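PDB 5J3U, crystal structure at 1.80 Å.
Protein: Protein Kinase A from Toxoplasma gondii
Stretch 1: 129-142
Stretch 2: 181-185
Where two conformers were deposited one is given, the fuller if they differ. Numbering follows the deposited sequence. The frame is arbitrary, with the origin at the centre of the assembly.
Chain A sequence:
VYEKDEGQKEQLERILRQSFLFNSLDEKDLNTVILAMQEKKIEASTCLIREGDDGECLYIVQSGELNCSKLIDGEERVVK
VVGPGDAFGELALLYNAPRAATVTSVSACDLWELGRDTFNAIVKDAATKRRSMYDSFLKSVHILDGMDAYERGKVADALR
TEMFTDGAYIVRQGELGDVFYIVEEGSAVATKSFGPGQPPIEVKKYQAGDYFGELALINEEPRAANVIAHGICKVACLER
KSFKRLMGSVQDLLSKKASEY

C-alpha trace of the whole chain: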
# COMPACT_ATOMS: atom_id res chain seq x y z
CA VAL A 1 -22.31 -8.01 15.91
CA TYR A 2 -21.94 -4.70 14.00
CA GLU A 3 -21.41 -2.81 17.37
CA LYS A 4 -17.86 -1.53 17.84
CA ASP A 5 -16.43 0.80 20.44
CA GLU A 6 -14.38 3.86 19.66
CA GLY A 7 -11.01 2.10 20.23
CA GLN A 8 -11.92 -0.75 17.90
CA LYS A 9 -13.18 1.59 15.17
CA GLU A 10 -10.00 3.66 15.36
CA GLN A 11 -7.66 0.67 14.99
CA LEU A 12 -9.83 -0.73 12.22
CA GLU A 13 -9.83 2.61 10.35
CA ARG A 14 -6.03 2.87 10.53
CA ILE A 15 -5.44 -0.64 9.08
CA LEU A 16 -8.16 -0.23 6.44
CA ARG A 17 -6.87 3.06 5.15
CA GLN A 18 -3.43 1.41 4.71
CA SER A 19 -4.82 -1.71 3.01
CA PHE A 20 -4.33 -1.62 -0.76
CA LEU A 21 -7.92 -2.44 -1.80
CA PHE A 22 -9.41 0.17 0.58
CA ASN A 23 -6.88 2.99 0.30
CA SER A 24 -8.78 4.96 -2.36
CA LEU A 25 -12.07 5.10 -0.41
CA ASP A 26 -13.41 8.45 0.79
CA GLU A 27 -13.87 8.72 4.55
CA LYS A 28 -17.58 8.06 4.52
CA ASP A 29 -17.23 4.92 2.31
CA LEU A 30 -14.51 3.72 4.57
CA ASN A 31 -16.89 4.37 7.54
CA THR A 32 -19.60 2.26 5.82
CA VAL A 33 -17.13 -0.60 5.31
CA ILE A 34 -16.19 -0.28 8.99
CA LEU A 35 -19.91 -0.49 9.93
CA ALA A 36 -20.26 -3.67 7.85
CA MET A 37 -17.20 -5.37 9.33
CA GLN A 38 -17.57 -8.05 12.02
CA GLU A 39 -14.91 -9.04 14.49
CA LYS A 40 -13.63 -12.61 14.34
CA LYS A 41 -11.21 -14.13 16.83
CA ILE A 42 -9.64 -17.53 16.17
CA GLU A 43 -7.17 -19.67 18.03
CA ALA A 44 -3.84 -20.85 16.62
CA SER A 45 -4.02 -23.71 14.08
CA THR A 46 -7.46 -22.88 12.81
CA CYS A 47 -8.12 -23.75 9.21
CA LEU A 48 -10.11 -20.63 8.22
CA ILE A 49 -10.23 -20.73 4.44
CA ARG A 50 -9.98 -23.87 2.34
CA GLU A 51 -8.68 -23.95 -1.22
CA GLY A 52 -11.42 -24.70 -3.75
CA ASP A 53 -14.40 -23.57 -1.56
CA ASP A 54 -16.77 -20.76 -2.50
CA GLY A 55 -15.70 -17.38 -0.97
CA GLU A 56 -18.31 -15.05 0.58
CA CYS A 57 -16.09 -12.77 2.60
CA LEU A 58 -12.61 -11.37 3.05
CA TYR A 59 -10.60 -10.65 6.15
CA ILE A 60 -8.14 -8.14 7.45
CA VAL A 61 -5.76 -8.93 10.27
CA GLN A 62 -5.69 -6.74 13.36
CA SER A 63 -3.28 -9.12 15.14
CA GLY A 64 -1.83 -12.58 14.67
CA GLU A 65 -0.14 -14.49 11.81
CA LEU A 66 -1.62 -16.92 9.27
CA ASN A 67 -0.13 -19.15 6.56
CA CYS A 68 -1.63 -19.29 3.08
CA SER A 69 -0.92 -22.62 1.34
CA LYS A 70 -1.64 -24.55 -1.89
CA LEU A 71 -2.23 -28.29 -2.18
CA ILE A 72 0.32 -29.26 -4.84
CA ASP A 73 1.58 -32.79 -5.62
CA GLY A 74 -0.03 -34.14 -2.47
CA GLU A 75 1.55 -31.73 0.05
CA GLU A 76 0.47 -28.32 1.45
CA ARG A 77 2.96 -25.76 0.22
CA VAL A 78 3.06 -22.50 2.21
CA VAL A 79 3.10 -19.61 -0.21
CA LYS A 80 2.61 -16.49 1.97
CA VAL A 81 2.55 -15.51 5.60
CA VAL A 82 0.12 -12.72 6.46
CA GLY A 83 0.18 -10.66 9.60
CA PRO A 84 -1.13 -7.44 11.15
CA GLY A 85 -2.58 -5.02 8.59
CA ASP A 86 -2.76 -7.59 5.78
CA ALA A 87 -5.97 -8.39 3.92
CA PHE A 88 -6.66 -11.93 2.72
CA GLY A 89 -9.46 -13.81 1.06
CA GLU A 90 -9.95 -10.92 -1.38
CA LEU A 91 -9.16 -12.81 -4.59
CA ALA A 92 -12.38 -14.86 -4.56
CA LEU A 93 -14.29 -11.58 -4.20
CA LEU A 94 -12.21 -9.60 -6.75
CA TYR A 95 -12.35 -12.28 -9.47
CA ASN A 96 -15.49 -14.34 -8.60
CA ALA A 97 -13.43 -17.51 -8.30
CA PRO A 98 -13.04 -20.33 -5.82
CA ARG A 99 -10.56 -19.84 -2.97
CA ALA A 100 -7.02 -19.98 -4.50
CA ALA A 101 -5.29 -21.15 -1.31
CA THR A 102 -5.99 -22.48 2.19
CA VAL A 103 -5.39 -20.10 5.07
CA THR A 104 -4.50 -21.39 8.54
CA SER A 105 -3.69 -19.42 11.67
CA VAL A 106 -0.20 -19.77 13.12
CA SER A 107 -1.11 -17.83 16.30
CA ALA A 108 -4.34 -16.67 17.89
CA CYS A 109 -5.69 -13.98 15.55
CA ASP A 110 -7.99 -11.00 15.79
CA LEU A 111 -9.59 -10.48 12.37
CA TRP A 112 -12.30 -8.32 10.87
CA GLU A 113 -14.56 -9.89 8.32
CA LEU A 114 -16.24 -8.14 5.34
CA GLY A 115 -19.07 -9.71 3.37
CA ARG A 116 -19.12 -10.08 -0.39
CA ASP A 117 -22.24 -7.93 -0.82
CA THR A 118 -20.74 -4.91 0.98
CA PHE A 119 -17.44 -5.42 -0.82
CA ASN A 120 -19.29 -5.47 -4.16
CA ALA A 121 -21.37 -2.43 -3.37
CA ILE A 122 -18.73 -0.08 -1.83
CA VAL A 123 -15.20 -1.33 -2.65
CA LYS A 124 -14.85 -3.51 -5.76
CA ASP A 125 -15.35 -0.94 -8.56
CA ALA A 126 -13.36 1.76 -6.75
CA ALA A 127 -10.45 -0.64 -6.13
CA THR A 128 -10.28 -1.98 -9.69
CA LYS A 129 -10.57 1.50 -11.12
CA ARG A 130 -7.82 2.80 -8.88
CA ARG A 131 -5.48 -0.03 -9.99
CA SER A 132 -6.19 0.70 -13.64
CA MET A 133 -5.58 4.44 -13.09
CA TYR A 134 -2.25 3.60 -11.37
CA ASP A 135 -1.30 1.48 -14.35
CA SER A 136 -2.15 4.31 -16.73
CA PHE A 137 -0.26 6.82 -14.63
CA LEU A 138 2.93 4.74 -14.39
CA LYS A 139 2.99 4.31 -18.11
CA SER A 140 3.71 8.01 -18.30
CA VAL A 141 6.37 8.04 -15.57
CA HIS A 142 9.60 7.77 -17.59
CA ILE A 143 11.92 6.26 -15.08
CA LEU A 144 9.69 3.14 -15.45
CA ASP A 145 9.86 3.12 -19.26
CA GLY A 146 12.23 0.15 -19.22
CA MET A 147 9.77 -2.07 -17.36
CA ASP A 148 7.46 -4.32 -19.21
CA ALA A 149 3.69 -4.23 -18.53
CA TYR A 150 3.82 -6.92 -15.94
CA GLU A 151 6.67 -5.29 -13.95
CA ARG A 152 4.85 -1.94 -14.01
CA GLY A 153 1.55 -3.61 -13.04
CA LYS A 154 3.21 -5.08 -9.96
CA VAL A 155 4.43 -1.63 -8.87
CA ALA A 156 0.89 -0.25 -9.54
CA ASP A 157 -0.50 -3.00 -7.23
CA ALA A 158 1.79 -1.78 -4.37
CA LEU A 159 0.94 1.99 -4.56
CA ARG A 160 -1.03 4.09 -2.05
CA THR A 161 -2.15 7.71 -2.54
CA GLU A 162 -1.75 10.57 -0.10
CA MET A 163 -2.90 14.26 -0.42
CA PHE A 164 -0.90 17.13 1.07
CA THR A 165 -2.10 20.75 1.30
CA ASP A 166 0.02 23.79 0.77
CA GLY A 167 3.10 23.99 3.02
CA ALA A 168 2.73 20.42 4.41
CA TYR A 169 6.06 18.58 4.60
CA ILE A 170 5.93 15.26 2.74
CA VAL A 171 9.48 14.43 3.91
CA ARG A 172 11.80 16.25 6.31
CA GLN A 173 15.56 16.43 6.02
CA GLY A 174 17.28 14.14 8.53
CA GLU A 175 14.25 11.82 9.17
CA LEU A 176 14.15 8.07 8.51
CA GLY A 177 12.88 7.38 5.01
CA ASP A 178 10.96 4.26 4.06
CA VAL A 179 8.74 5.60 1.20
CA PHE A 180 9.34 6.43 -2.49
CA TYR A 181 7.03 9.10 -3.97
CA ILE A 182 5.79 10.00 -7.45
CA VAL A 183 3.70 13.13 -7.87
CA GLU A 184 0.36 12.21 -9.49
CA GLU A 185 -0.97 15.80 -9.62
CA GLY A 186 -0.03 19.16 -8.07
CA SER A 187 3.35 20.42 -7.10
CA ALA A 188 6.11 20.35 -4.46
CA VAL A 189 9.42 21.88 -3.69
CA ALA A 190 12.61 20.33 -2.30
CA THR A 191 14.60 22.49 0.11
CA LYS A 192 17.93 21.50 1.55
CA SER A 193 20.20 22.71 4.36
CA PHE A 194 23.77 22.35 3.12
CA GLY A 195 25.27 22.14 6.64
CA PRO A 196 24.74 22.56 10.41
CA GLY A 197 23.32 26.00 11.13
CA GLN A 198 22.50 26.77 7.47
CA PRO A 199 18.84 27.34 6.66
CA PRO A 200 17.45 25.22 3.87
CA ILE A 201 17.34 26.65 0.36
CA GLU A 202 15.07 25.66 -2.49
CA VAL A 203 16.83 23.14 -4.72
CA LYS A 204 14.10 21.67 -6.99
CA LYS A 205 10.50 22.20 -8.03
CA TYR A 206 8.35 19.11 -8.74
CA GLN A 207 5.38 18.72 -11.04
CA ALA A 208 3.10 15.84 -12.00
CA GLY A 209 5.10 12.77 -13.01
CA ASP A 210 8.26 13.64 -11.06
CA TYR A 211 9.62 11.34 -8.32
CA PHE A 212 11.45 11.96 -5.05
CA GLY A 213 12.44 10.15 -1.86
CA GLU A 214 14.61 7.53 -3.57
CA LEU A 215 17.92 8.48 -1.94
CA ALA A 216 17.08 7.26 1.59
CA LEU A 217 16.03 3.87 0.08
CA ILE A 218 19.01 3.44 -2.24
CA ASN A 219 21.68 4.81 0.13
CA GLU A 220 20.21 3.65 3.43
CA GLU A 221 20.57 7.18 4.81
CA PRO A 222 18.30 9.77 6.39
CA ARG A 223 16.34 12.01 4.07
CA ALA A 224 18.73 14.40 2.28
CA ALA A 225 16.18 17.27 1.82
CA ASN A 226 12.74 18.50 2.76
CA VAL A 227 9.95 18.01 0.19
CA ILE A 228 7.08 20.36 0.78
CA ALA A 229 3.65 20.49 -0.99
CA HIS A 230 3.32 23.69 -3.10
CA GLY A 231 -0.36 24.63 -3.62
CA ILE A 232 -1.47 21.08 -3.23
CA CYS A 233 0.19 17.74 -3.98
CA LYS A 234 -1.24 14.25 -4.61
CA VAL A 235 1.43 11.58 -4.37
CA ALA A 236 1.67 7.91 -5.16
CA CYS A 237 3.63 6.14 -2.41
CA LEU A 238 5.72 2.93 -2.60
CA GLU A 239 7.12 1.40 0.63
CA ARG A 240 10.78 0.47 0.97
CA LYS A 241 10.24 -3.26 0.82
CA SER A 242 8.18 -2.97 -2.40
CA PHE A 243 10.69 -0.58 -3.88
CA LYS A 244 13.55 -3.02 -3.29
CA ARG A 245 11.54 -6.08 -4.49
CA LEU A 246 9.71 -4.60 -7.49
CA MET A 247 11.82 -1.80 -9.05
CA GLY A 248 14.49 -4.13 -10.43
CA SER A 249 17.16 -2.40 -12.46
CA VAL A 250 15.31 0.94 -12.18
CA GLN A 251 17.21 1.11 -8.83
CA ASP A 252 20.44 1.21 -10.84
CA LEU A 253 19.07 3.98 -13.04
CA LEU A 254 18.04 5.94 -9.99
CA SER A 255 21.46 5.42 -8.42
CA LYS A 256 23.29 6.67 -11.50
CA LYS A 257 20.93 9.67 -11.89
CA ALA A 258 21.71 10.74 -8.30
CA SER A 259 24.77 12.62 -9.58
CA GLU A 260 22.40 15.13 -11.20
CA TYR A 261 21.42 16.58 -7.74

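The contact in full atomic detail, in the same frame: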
# COMPACT_ATOMS: atom_id res chain seq x y z
N LYS A 129 -10.84 0.26 -10.42
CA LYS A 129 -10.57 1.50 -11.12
C LYS A 129 -9.26 2.17 -10.69
O LYS A 129 -8.49 2.67 -11.54
CB LYS A 129 -11.71 2.47 -10.94
CG LYS A 129 -11.55 3.66 -11.84
CD LYS A 129 -12.79 4.55 -11.91
CE LYS A 129 -12.40 5.88 -12.55
NZ LYS A 129 -13.59 6.77 -12.60
N ARG A 130 -9.03 2.20 -9.38
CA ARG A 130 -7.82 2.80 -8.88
C ARG A 130 -6.58 2.11 -9.46
O ARG A 130 -5.63 2.77 -9.86
CB ARG A 130 -7.77 2.79 -7.35
CG ARG A 130 -6.67 3.68 -6.80
CD ARG A 130 -7.08 5.10 -7.19
NE ARG A 130 -6.18 6.19 -6.90
CZ ARG A 130 -5.23 6.68 -7.71
NH1 ARG A 130 -4.92 6.10 -8.87
NH2 ARG A 130 -4.56 7.75 -7.32
N ARG A 131 -6.60 0.78 -9.47
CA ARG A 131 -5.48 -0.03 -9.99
C ARG A 131 -5.22 0.30 -11.45
O ARG A 131 -4.06 0.52 -11.85
CB ARG A 131 -5.73 -1.55 -9.75
CG ARG A 131 -4.85 -2.54 -10.51
CD ARG A 131 -3.35 -2.26 -10.47
NE ARG A 131 -2.56 -3.31 -11.12
CZ ARG A 131 -2.36 -3.44 -12.43
NH1 ARG A 131 -1.59 -4.44 -12.86
NH2 ARG A 131 -2.93 -2.60 -13.31
N SER A 132 -6.31 0.38 -12.24
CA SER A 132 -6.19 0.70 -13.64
C SER A 132 -5.62 2.12 -13.84
O SER A 132 -4.76 2.34 -14.68
CB SER A 132 -7.55 0.52 -14.33
OG SER A 132 -7.38 0.79 -15.70
N MET A 133 -6.07 3.05 -13.01
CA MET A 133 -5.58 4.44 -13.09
C MET A 133 -4.10 4.49 -12.69
O MET A 133 -3.34 5.24 -13.34
CB MET A 133 -6.43 5.36 -12.21
CG MET A 133 -7.86 5.49 -12.72
SD MET A 133 -7.99 6.43 -14.26
CE MET A 133 -7.76 8.10 -13.66
N TYR A 134 -3.70 3.67 -11.72
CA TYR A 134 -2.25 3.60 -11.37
C TYR A 134 -1.46 3.05 -12.55
O TYR A 134 -0.41 3.59 -12.91
CB TYR A 134 -1.96 2.75 -10.15
CG TYR A 134 -2.22 3.37 -8.81
CD1 TYR A 134 -1.79 4.67 -8.49
CD2 TYR A 134 -2.83 2.60 -7.79
CE1 TYR A 134 -2.00 5.21 -7.22
CE2 TYR A 134 -3.03 3.10 -6.51
CZ TYR A 134 -2.62 4.39 -6.23
OH TYR A 134 -2.84 4.86 -4.96
N ASP A 135 -1.98 2.00 -13.19
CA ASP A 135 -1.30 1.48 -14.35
C ASP A 135 -1.11 2.48 -15.49
O ASP A 135 -0.04 2.57 -16.07
CB ASP A 135 -2.00 0.26 -14.85
CG ASP A 135 -1.10 -0.56 -15.74
OD1 ASP A 135 0.09 -0.84 -15.36
OD2 ASP A 135 -1.63 -0.94 -16.79
N SER A 136 -2.17 3.24 -15.77
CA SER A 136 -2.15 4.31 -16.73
C SER A 136 -1.17 5.38 -16.40
O SER A 136 -0.35 5.77 -17.26
CB SER A 136 -3.54 4.87 -16.87
OG SER A 136 -3.51 5.90 -17.80
N PHE A 137 -1.14 5.77 -15.13
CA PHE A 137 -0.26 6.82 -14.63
C PHE A 137 1.17 6.38 -14.82
O PHE A 137 1.95 7.13 -15.37
CB PHE A 137 -0.58 7.10 -13.19
CG PHE A 137 0.44 7.92 -12.46
CD1 PHE A 137 0.70 9.22 -12.86
CD2 PHE A 137 1.10 7.38 -11.36
CE1 PHE A 137 1.64 10.00 -12.17
CE2 PHE A 137 2.02 8.15 -10.66
CZ PHE A 137 2.29 9.45 -11.07
N LEU A 138 1.50 5.19 -14.39
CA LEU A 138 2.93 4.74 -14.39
C LEU A 138 3.45 4.63 -15.81
O LEU A 138 4.64 4.72 -16.08
CB LEU A 138 3.10 3.40 -13.68
CG LEU A 138 2.84 3.35 -12.18
CD1 LEU A 138 3.21 2.00 -11.62
CD2 LEU A 138 3.63 4.43 -11.43
N LYS A 139 2.55 4.40 -16.75
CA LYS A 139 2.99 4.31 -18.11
C LYS A 139 3.49 5.62 -18.61
O LYS A 139 4.21 5.65 -19.60
CB LYS A 139 1.84 3.72 -18.98
CG LYS A 139 2.30 3.11 -20.25
CD LYS A 139 1.13 2.87 -21.19
CE LYS A 139 1.49 1.82 -22.23
NZ LYS A 139 2.94 1.73 -22.62
N SER A 140 3.16 6.73 -17.96
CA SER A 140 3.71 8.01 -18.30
C SER A 140 4.72 8.54 -17.30
O SER A 140 5.00 9.72 -17.29
CB SER A 140 2.56 9.00 -18.53
OG SER A 140 1.68 8.39 -19.44
N VAL A 141 5.28 7.68 -16.47
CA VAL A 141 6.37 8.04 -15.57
C VAL A 141 7.68 7.44 -16.15
O VAL A 141 7.91 6.24 -16.08
CB VAL A 141 6.07 7.48 -14.16
CG1 VAL A 141 7.24 7.64 -13.20
CG2 VAL A 141 4.80 8.11 -13.57
N HIS A 142 8.55 8.29 -16.67
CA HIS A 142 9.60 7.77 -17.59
C HIS A 142 10.71 6.94 -17.02
O HIS A 142 11.28 6.11 -17.71
CB HIS A 142 10.15 8.95 -18.38
CG HIS A 142 9.12 9.56 -19.22
ND1 HIS A 142 8.48 8.83 -20.20
CD2 HIS A 142 8.45 10.73 -19.12
CE1 HIS A 142 7.52 9.58 -20.73
NE2 HIS A 142 7.50 10.74 -20.10
N TYR A 181 8.15 8.32 -3.52
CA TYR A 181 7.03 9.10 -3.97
C TYR A 181 7.09 9.50 -5.45
O TYR A 181 8.15 9.73 -6.03
CB TYR A 181 6.96 10.39 -3.14
CG TYR A 181 6.75 10.21 -1.67
CD1 TYR A 181 5.49 10.07 -1.14
CD2 TYR A 181 7.84 10.19 -0.81
CE1 TYR A 181 5.30 9.92 0.24
CE2 TYR A 181 7.67 10.01 0.54
CZ TYR A 181 6.41 9.89 1.06
OH TYR A 181 6.21 9.75 2.41
N ILE A 182 5.95 9.46 -6.12
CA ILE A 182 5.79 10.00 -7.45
C ILE A 182 4.57 10.97 -7.41
O ILE A 182 3.49 10.63 -6.86
CB ILE A 182 5.53 8.93 -8.50
CG1 ILE A 182 6.46 7.70 -8.29
CG2 ILE A 182 5.69 9.57 -9.85
CD1 ILE A 182 6.09 6.50 -9.17
N VAL A 183 4.73 12.17 -7.93
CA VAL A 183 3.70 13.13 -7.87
C VAL A 183 2.68 12.73 -8.95
O VAL A 183 3.01 12.69 -10.14
CB VAL A 183 4.20 14.56 -8.20
CG1 VAL A 183 3.06 15.53 -8.21
CG2 VAL A 183 5.28 15.05 -7.20
N GLU A 184 1.46 12.51 -8.53
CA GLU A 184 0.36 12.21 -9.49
C GLU A 184 -0.22 13.50 -10.10
O GLU A 184 -0.49 13.56 -11.30
CB GLU A 184 -0.78 11.48 -8.79
CG GLU A 184 -0.40 10.14 -8.19
CD GLU A 184 -1.58 9.42 -7.49
OE1 GLU A 184 -2.65 9.30 -8.17
OE2 GLU A 184 -1.40 8.96 -6.31
N GLU A 185 -0.46 14.49 -9.25
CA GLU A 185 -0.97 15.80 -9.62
C GLU A 185 -0.51 16.81 -8.57
O GLU A 185 -0.24 16.44 -7.42
CB GLU A 185 -2.51 15.84 -9.66
CG GLU A 185 -3.20 14.92 -10.65
CD GLU A 185 -4.70 15.27 -10.78
OE1 GLU A 185 -5.03 16.21 -11.53
OE2 GLU A 185 -5.51 14.61 -10.13

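How do the two backbones meet? The helix of 129-138 runs almost at right angles to the strand of 181-183, their N-to-C directions 83° apart and their axes 11.5 Å apart at closest approach. The nearest CA atoms, of Phe137 and Glu184, are 7.5 Å apart; side chains make most of the contact, and the carbonyl of Val183 also takes part. Arg130, Tyr134, Phe137 and Leu138, spaced 4, 3 and 1, lie on the helical side that meets the strand; Val141 adds to it from the loop beyond. A type I turn spans Leu138 to Val141, with Val141 N hydrogen-bonded to Leu138 O (3.1 Å), and its last residue points toward the second stretch.

Which side chain is the main bump? Phe137 points toward the second stretch and, with chi1 in the t well, carries its ring out to the part of the second stretch where the chain turns a corner, at Glu184 and Glu185. The tip of the ring enters a shallow notch made by three consecutive residues. Phe137 CZ lies 3.6 Å from Ile182 CG2 and 3.4 Å from Val183 O, the carbonyl oxygen sitting near the ring plane at its edge, where aromatic hydrogens carry slight positive charge. Glu184 closes the notch: its CG lies over one face of the ring, 4.2 Å from the centroid of Phe137 and 23° off the normal, a CH-pi contact. Val183 offers its backbone here, since its side chain points away.

What does Ile182 fit against? Its side chain points toward the first stretch and fills a hollow lined by Phe137, Leu138 and Val141. Ile182 CD1 comes within 3.9 Å of Leu138 CD2, while Ile182 CG2, already against the Phe137 ring, lies 4.1 Å from Val141 CG2. These are apolar contacts of branched aliphatic groups, and Ile182, Leu138 and Val141 are all buried, so the packing keeps hydrocarbon surface out of water.

How does a charged residue serve a contact built on shape? Glu184 leaves its backbone sideways, yet with chi2 extended (t), its end comes nearer and reaches Arg130. Its CG sits over the Phe137 ring; the end meets Arg130, whose NH2 donates a hydrogen bond to Glu184 OE1 at 2.6 Å with an angle of 150°, within a salt bridge. The oxygen lies near the guanidinium plane, where the N-H bonds point. The other oxygen, Glu184 OE2, approaches the edge of the Tyr134 ring, 3.9 Å from CE1 of Tyr134, and is hydrogen-bonded elsewhere in the structure. One side chain thus joins the greasy and polar parts of the contact.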